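Long-range contact in protein argonaute (PDB 1YVU), which cleaves target RNA as an endonuclease guided by short single-stranded DNA, using divalent metal ions, preferably magnesium: residues K205-M214 with W226-R236. Sequence-based numbering, arbitrary orientation.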
ATOM      1  N   LYS A 205      36.376  -4.393   2.384  1.00 56.18           N
ATOM      2  CA  LYS A 205      36.679  -2.981   2.471  1.00 53.07           C
ATOM      3  C   LYS A 205      37.685  -2.737   3.600  1.00 49.42           C
ATOM      4  O   LYS A 205      37.651  -3.424   4.628  1.00 53.48           O
ATOM      5  CB  LYS A 205      35.390  -2.189   2.668  1.00 53.38           C
ATOM      6  CG  LYS A 205      34.376  -2.329   1.515  1.00 49.08           C
ATOM      7  CD  LYS A 205      34.857  -1.757   0.167  1.00 51.83           C
ATOM      8  CE  LYS A 205      33.821  -1.994  -0.923  1.00 53.28           C
ATOM      9  NZ  LYS A 205      34.058  -1.129  -2.098  1.00 56.07           N
ATOM     10  N   GLY A 206      38.610  -1.804   3.369  1.00 48.83           N
ATOM     11  CA  GLY A 206      39.638  -1.467   4.347  1.00 48.77           C
ATOM     12  C   GLY A 206      39.250  -0.373   5.330  1.00 48.66           C
ATOM     13  O   GLY A 206      38.169   0.202   5.205  1.00 46.40           O
ATOM     14  N   GLU A 207      40.169  -0.038   6.242  1.00 47.06           N
ATOM     15  CA  GLU A 207      39.970   0.965   7.306  1.00 49.77           C
ATOM     16  C   GLU A 207      39.254   2.302   7.048  1.00 47.49           C
ATOM     17  O   GLU A 207      38.283   2.614   7.751  1.00 48.23           O
ATOM     18  CB  GLU A 207      41.278   1.219   8.067  1.00 49.79           C
ATOM     19  CG  GLU A 207      41.714   0.041   8.910  1.00 56.78           C
ATOM     20  CD  GLU A 207      42.388   0.462  10.196  1.00 58.98           C
ATOM     21  OE1 GLU A 207      43.635   0.566  10.215  1.00 69.77           O
ATOM     22  OE2 GLU A 207      41.672   0.691  11.190  1.00 64.68           O
ATOM     23  N   GLU A 208      39.681   3.059   6.031  1.00 50.83           N
ATOM     24  CA  GLU A 208      39.059   4.368   5.718  1.00 48.61           C
ATOM     25  C   GLU A 208      37.595   4.339   5.241  1.00 48.74           C
ATOM     26  O   GLU A 208      36.893   5.319   5.414  1.00 45.33           O
ATOM     27  CB  GLU A 208      39.906   5.187   4.736  1.00 51.72           C
ATOM     28  CG  GLU A 208      40.926   6.174   5.329  1.00 68.33           C
ATOM     29  CD  GLU A 208      41.741   6.918   4.227  1.00 81.26           C
ATOM     30  OE1 GLU A 208      41.189   7.837   3.574  1.00 83.24           O
ATOM     31  OE2 GLU A 208      42.931   6.584   3.998  1.00 83.30           O
ATOM     32  N   PHE A 209      37.119   3.209   4.712  1.00 45.20           N
ATOM     33  CA  PHE A 209      35.735   3.065   4.245  1.00 35.74           C
ATOM     34  C   PHE A 209      34.772   3.280   5.393  1.00 39.45           C
ATOM     35  O   PHE A 209      33.811   4.040   5.274  1.00 42.56           O
ATOM     36  CB  PHE A 209      35.520   1.656   3.687  1.00 36.48           C
ATOM     37  CG  PHE A 209      34.204   1.456   2.981  1.00 40.23           C
ATOM     38  CD1 PHE A 209      34.086   1.762   1.613  1.00 39.49           C
ATOM     39  CD2 PHE A 209      33.085   0.908   3.657  1.00 37.25           C
ATOM     40  CE1 PHE A 209      32.876   1.525   0.907  1.00 44.31           C
ATOM     41  CE2 PHE A 209      31.865   0.667   2.967  1.00 36.96           C
ATOM     42  CZ  PHE A 209      31.766   0.977   1.585  1.00 34.72           C
ATOM     43  N   PHE A 210      35.064   2.582   6.492  1.00 37.71           N
ATOM     44  CA  PHE A 210      34.284   2.577   7.728  1.00 35.04           C
ATOM     45  C   PHE A 210      34.278   3.887   8.419  1.00 29.77           C
ATOM     46  O   PHE A 210      33.292   4.233   9.063  1.00 27.67           O
ATOM     47  CB  PHE A 210      34.826   1.551   8.703  1.00 31.69           C
ATOM     48  CG  PHE A 210      34.927   0.195   8.141  1.00 29.41           C
ATOM     49  CD1 PHE A 210      36.181  -0.371   7.911  1.00 20.51           C
ATOM     50  CD2 PHE A 210      33.780  -0.495   7.739  1.00 22.62           C
ATOM     51  CE1 PHE A 210      36.303  -1.613   7.273  1.00 19.14           C
ATOM     52  CE2 PHE A 210      33.885  -1.744   7.099  1.00 24.16           C
ATOM     53  CZ  PHE A 210      35.156  -2.301   6.861  1.00 20.24           C
ATOM     54  N   ARG A 211      35.413   4.574   8.315  1.00 34.36           N
ATOM     55  CA  ARG A 211      35.613   5.896   8.892  1.00 35.99           C
ATOM     56  C   ARG A 211      34.841   6.909   8.042  1.00 36.36           C
ATOM     57  O   ARG A 211      34.214   7.826   8.589  1.00 34.62           O
ATOM     58  CB  ARG A 211      37.113   6.236   8.928  1.00 37.97           C
ATOM     59  CG  ARG A 211      37.484   7.424   9.791  1.00 43.24           C
ATOM     60  CD  ARG A 211      38.973   7.463   9.994  1.00 49.26           C
ATOM     61  NE  ARG A 211      39.278   7.640  11.410  1.00 67.11           N
ATOM     62  CZ  ARG A 211      40.171   8.499  11.901  1.00 77.13           C
ATOM     63  NH1 ARG A 211      40.885   9.284  11.096  1.00 91.10           N
ATOM     64  NH2 ARG A 211      40.293   8.637  13.214  1.00 82.38           N
ATOM     65  N   LEU A 212      34.816   6.666   6.723  1.00 30.86           N
ATOM     66  CA  LEU A 212      34.125   7.534   5.784  1.00 35.51           C
ATOM     67  C   LEU A 212      32.630   7.415   5.888  1.00 34.79           C
ATOM     68  O   LEU A 212      31.932   8.428   6.000  1.00 36.64           O
ATOM     69  CB  LEU A 212      34.542   7.262   4.345  1.00 47.74           C
ATOM     70  CG  LEU A 212      35.839   7.910   3.829  1.00 52.38           C
ATOM     71  CD1 LEU A 212      36.102   7.413   2.384  1.00 55.30           C
ATOM     72  CD2 LEU A 212      35.803   9.452   3.907  1.00 48.20           C
ATOM     73  N   CYS A 213      32.157   6.171   5.924  1.00 31.19           N
ATOM     74  CA  CYS A 213      30.738   5.860   6.017  1.00 37.32           C
ATOM     75  C   CYS A 213      30.159   6.242   7.386  1.00 37.66           C
ATOM     76  O   CYS A 213      28.943   6.416   7.539  1.00 30.88           O
ATOM     77  CB  CYS A 213      30.521   4.387   5.701  1.00 40.14           C
ATOM     78  SG  CYS A 213      29.469   4.082   4.251  1.00 47.36           S
HETATM   79  N   MSE A 214      31.071   6.460   8.339  1.00 38.40           N
HETATM   80  CA  MSE A 214      30.771   6.870   9.710  1.00 47.50           C
HETATM   81  C   MSE A 214      30.613   8.369   9.691  1.00 52.03           C
HETATM   82  O   MSE A 214      29.680   8.913  10.286  1.00 50.95           O
HETATM   83  CB  MSE A 214      31.935   6.529  10.612  1.00 51.54           C
HETATM   84  CG  MSE A 214      31.661   6.602  12.085  1.00 64.73           C
HETATM   85 SE   MSE A 214      33.222   7.316  12.961  1.00 75.80          SE
HETATM   86  CE  MSE A 214      34.372   5.859  12.755  1.00 71.42           C
ATOM     87  N   TRP A 226      29.255   1.903  12.526  1.00 38.50           N
ATOM     88  CA  TRP A 226      30.417   2.007  11.660  1.00 36.39           C
ATOM     89  C   TRP A 226      31.661   2.152  12.527  1.00 40.21           C
ATOM     90  O   TRP A 226      32.720   1.612  12.175  1.00 44.32           O
ATOM     91  CB  TRP A 226      30.291   3.166  10.664  1.00 34.50           C
ATOM     92  CG  TRP A 226      29.253   2.983   9.543  1.00 26.89           C
ATOM     93  CD1 TRP A 226      28.054   3.632   9.420  1.00 26.75           C
ATOM     94  CD2 TRP A 226      29.336   2.095   8.412  1.00 20.09           C
ATOM     95  NE1 TRP A 226      27.382   3.199   8.301  1.00 20.46           N
ATOM     96  CE2 TRP A 226      28.141   2.253   7.666  1.00 17.68           C
ATOM     97  CE3 TRP A 226      30.298   1.161   7.964  1.00 22.07           C
ATOM     98  CZ2 TRP A 226      27.887   1.531   6.487  1.00 19.00           C
ATOM     99  CZ3 TRP A 226      30.045   0.442   6.794  1.00 16.39           C
ATOM    100  CH2 TRP A 226      28.840   0.625   6.072  1.00 18.82           C
ATOM    101  N   GLU A 227      31.493   2.776  13.705  1.00 40.11           N
ATOM    102  CA  GLU A 227      32.580   2.968  14.689  1.00 41.24           C
ATOM    103  C   GLU A 227      33.112   1.603  15.104  1.00 42.39           C
ATOM    104  O   GLU A 227      34.305   1.362  15.042  1.00 42.15           O
ATOM    105  CB  GLU A 227      32.098   3.739  15.940  1.00 44.99           C
ATOM    106  CG  GLU A 227      33.217   4.397  16.794  1.00 50.99           C
ATOM    107  CD  GLU A 227      32.704   5.159  18.036  1.00 61.28           C
ATOM    108  OE1 GLU A 227      31.512   5.529  18.075  1.00 68.67           O
ATOM    109  OE2 GLU A 227      33.497   5.399  18.988  1.00 69.42           O
ATOM    110  N   GLU A 228      32.203   0.670  15.365  1.00 37.50           N
ATOM    111  CA  GLU A 228      32.565  -0.669  15.771  1.00 37.48           C
ATOM    112  C   GLU A 228      33.287  -1.496  14.717  1.00 36.75           C
ATOM    113  O   GLU A 228      34.292  -2.110  15.014  1.00 37.39           O
ATOM    114  CB  GLU A 228      31.341  -1.434  16.289  1.00 40.31           C
ATOM    115  CG  GLU A 228      30.670  -0.843  17.556  1.00 46.86           C
ATOM    116  CD  GLU A 228      31.640  -0.577  18.715  1.00 52.13           C
ATOM    117  OE1 GLU A 228      32.226  -1.563  19.238  1.00 53.70           O
ATOM    118  OE2 GLU A 228      31.806   0.617  19.090  1.00 47.44           O
ATOM    119  N   LEU A 229      32.859  -1.431  13.463  1.00 39.63           N
ATOM    120  CA  LEU A 229      33.503  -2.248  12.426  1.00 36.39           C
ATOM    121  C   LEU A 229      34.923  -1.791  12.149  1.00 32.54           C
ATOM    122  O   LEU A 229      35.797  -2.595  11.841  1.00 34.27           O
ATOM    123  CB  LEU A 229      32.686  -2.247  11.134  1.00 44.43           C
ATOM    124  CG  LEU A 229      31.183  -2.568  11.086  1.00 38.54           C
ATOM    125  CD1 LEU A 229      30.731  -2.288   9.684  1.00 43.86           C
ATOM    126  CD2 LEU A 229      30.849  -3.993  11.460  1.00 33.64           C
ATOM    127  N   LEU A 230      35.135  -0.494  12.330  1.00 32.89           N
ATOM    128  CA  LEU A 230      36.423   0.151  12.153  1.00 27.95           C
ATOM    129  C   LEU A 230      37.362  -0.214  13.313  1.00 32.23           C
ATOM    130  O   LEU A 230      38.493  -0.667  13.101  1.00 32.74           O
ATOM    131  CB  LEU A 230      36.216   1.672  12.145  1.00 27.05           C
ATOM    132  CG  LEU A 230      37.477   2.544  12.059  1.00 32.06           C
ATOM    133  CD1 LEU A 230      38.155   2.387  10.742  1.00 30.88           C
ATOM    134  CD2 LEU A 230      37.148   3.980  12.300  1.00 27.53           C
ATOM    135  N   LYS A 231      36.849  -0.037  14.531  1.00 30.55           N
ATOM    136  CA  LYS A 231      37.601  -0.268  15.749  1.00 24.57           C
ATOM    137  C   LYS A 231      37.639  -1.682  16.304  1.00 30.22           C
ATOM    138  O   LYS A 231      38.532  -1.990  17.080  1.00 29.79           O
ATOM    139  CB  LYS A 231      37.191   0.743  16.821  1.00 23.06           C
ATOM    140  CG  LYS A 231      37.437   2.211  16.441  1.00 27.01           C
ATOM    141  CD  LYS A 231      37.288   3.201  17.607  1.00 38.65           C
ATOM    142  CE  LYS A 231      37.337   4.671  17.116  1.00 49.37           C
ATOM    143  NZ  LYS A 231      37.302   5.721  18.197  1.00 54.91           N
ATOM    144  N   ASN A 232      36.726  -2.554  15.871  1.00 34.73           N
ATOM    145  CA  ASN A 232      36.675  -3.958  16.336  1.00 30.68           C
ATOM    146  C   ASN A 232      36.889  -4.900  15.146  1.00 33.96           C
ATOM    147  O   ASN A 232      35.991  -5.070  14.302  1.00 30.40           O
ATOM    148  CB  ASN A 232      35.322  -4.226  17.000  1.00 18.18           C
ATOM    149  CG  ASN A 232      35.233  -5.574  17.641  1.00 27.59           C
ATOM    150  OD1 ASN A 232      36.131  -6.415  17.528  1.00 24.79           O
ATOM    151  ND2 ASN A 232      34.134  -5.793  18.334  1.00 32.00           N
ATOM    152  N   ARG A 233      38.060  -5.543  15.114  1.00 36.59           N
ATOM    153  CA  ARG A 233      38.395  -6.446  14.010  1.00 40.41           C
ATOM    154  C   ARG A 233      37.833  -7.848  14.041  1.00 40.43           C
ATOM    155  O   ARG A 233      37.820  -8.531  13.013  1.00 43.04           O
ATOM    156  CB  ARG A 233      39.892  -6.453  13.724  1.00 46.99           C
ATOM    157  CG  ARG A 233      40.296  -5.234  12.943  1.00 49.82           C
ATOM    158  CD  ARG A 233      41.768  -5.147  12.720  1.00 54.55           C
ATOM    159  NE  ARG A 233      42.239  -6.014  11.645  1.00 54.48           N
ATOM    160  CZ  ARG A 233      43.115  -5.637  10.717  1.00 62.61           C
ATOM    161  NH1 ARG A 233      43.621  -4.402  10.711  1.00 69.13           N
ATOM    162  NH2 ARG A 233      43.544  -6.515   9.831  1.00 66.80           N
ATOM    163  N   GLU A 234      37.340  -8.257  15.206  1.00 36.73           N
ATOM    164  CA  GLU A 234      36.704  -9.557  15.364  1.00 37.48           C
ATOM    165  C   GLU A 234      35.429  -9.463  14.514  1.00 35.74           C
ATOM    166  O   GLU A 234      35.200 -10.269  13.613  1.00 28.98           O
ATOM    167  CB  GLU A 234      36.321  -9.778  16.841  1.00 50.69           C
ATOM    168  CG  GLU A 234      37.028 -10.950  17.558  1.00 54.59           C
ATOM    169  CD  GLU A 234      36.438 -11.269  18.941  1.00 59.74           C
ATOM    170  OE1 GLU A 234      35.945 -12.402  19.140  1.00 57.16           O
ATOM    171  OE2 GLU A 234      36.476 -10.388  19.832  1.00 61.94           O
ATOM    172  N   LEU A 235      34.717  -8.356  14.720  1.00 33.84           N
ATOM    173  CA  LEU A 235      33.474  -8.026  14.037  1.00 30.46           C
ATOM    174  C   LEU A 235      33.678  -7.833  12.550  1.00 32.41           C
ATOM    175  O   LEU A 235      33.091  -8.550  11.754  1.00 28.88           O
ATOM    176  CB  LEU A 235      32.902  -6.727  14.600  1.00 29.02           C
ATOM    177  CG  LEU A 235      31.420  -6.627  14.929  1.00 26.19           C
ATOM    178  CD1 LEU A 235      31.096  -5.177  15.101  1.00 24.59           C
ATOM    179  CD2 LEU A 235      30.539  -7.231  13.855  1.00 30.02           C
ATOM    180  N   ARG A 236      34.536  -6.877  12.195  1.00 32.28           N
ATOM    181  CA  ARG A 236      34.824  -6.538  10.807  1.00 31.60           C
ATOM    182  C   ARG A 236      35.083  -7.715   9.905  1.00 35.50           C
ATOM    183  O   ARG A 236      34.698  -7.690   8.736  1.00 35.94           O
ATOM    184  CB  ARG A 236      35.997  -5.594  10.708  1.00 31.19           C
ATOM    185  CG  ARG A 236      36.057  -4.894   9.372  1.00 28.92           C
ATOM    186  CD  ARG A 236      37.460  -4.539   9.022  1.00 32.47           C
ATOM    187  NE  ARG A 236      37.987  -3.556   9.957  1.00 40.09           N
ATOM    188  CZ  ARG A 236      38.907  -2.654   9.642  1.00 41.68           C
ATOM    189  NH1 ARG A 236      39.395  -2.611   8.399  1.00 47.36           N
ATOM    190  NH2 ARG A 236      39.340  -1.804  10.568  1.00 49.75           N
TER
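In the helical insertion of the PAZ domain between strands 194-201 and 240-244, W226, F210 and L230 join two helices, and R236 ties in the third, 233-238. Helices 207-214 and 226-231 run nearly antiparallel, their axes 8.5 Å apart at closest approach, and interlock knobs-into-holes: W226 sits among F209, F210, C213 and M214, L230 among E207, R211, F210 and M214, and F210 among W226, L229, L230 and, from the following helix, R236. C213 lies over one face of the indole; its CB is 3.7 Å from the centroid of the W226 six-membered ring, a CH-pi contact, and its SG adds a sulfur-aromatic one. F210 meets the indole edge to edge, CD2 to CE3 of W226 at 3.9 Å. With CG of F210 anti to its carbonyl carbon (chi1 -54°), the ring reaches between W226 and R236. The CD1-CE1 edge of F210 lies over one face of the R236 guanidinium, the two planes 60° apart. R236 NH2 donates to L230 O in the carbonyl plane at 2.9 Å, while NE makes a weak bond to L229 O; together they fix the guanidinium on the end of helix 226-231. NH2 also forms a salt bridge with E207 OE2 at 3.5 Å, its hydrogen bond weak. Selenomethionine M214 passes alongside W226, and its CE lies against CD2 of L230. Replacing W226 with an alanine would probably leave C213 and the edge of F210 without their aromatic partner and open a gap between the helices. Beyond the hairpin, F209, W226 and L229 pack on L241 of strand 240-244, and W226 and L229 also touch P251 of strand 249-251, seating both helices against the PAZ sheet.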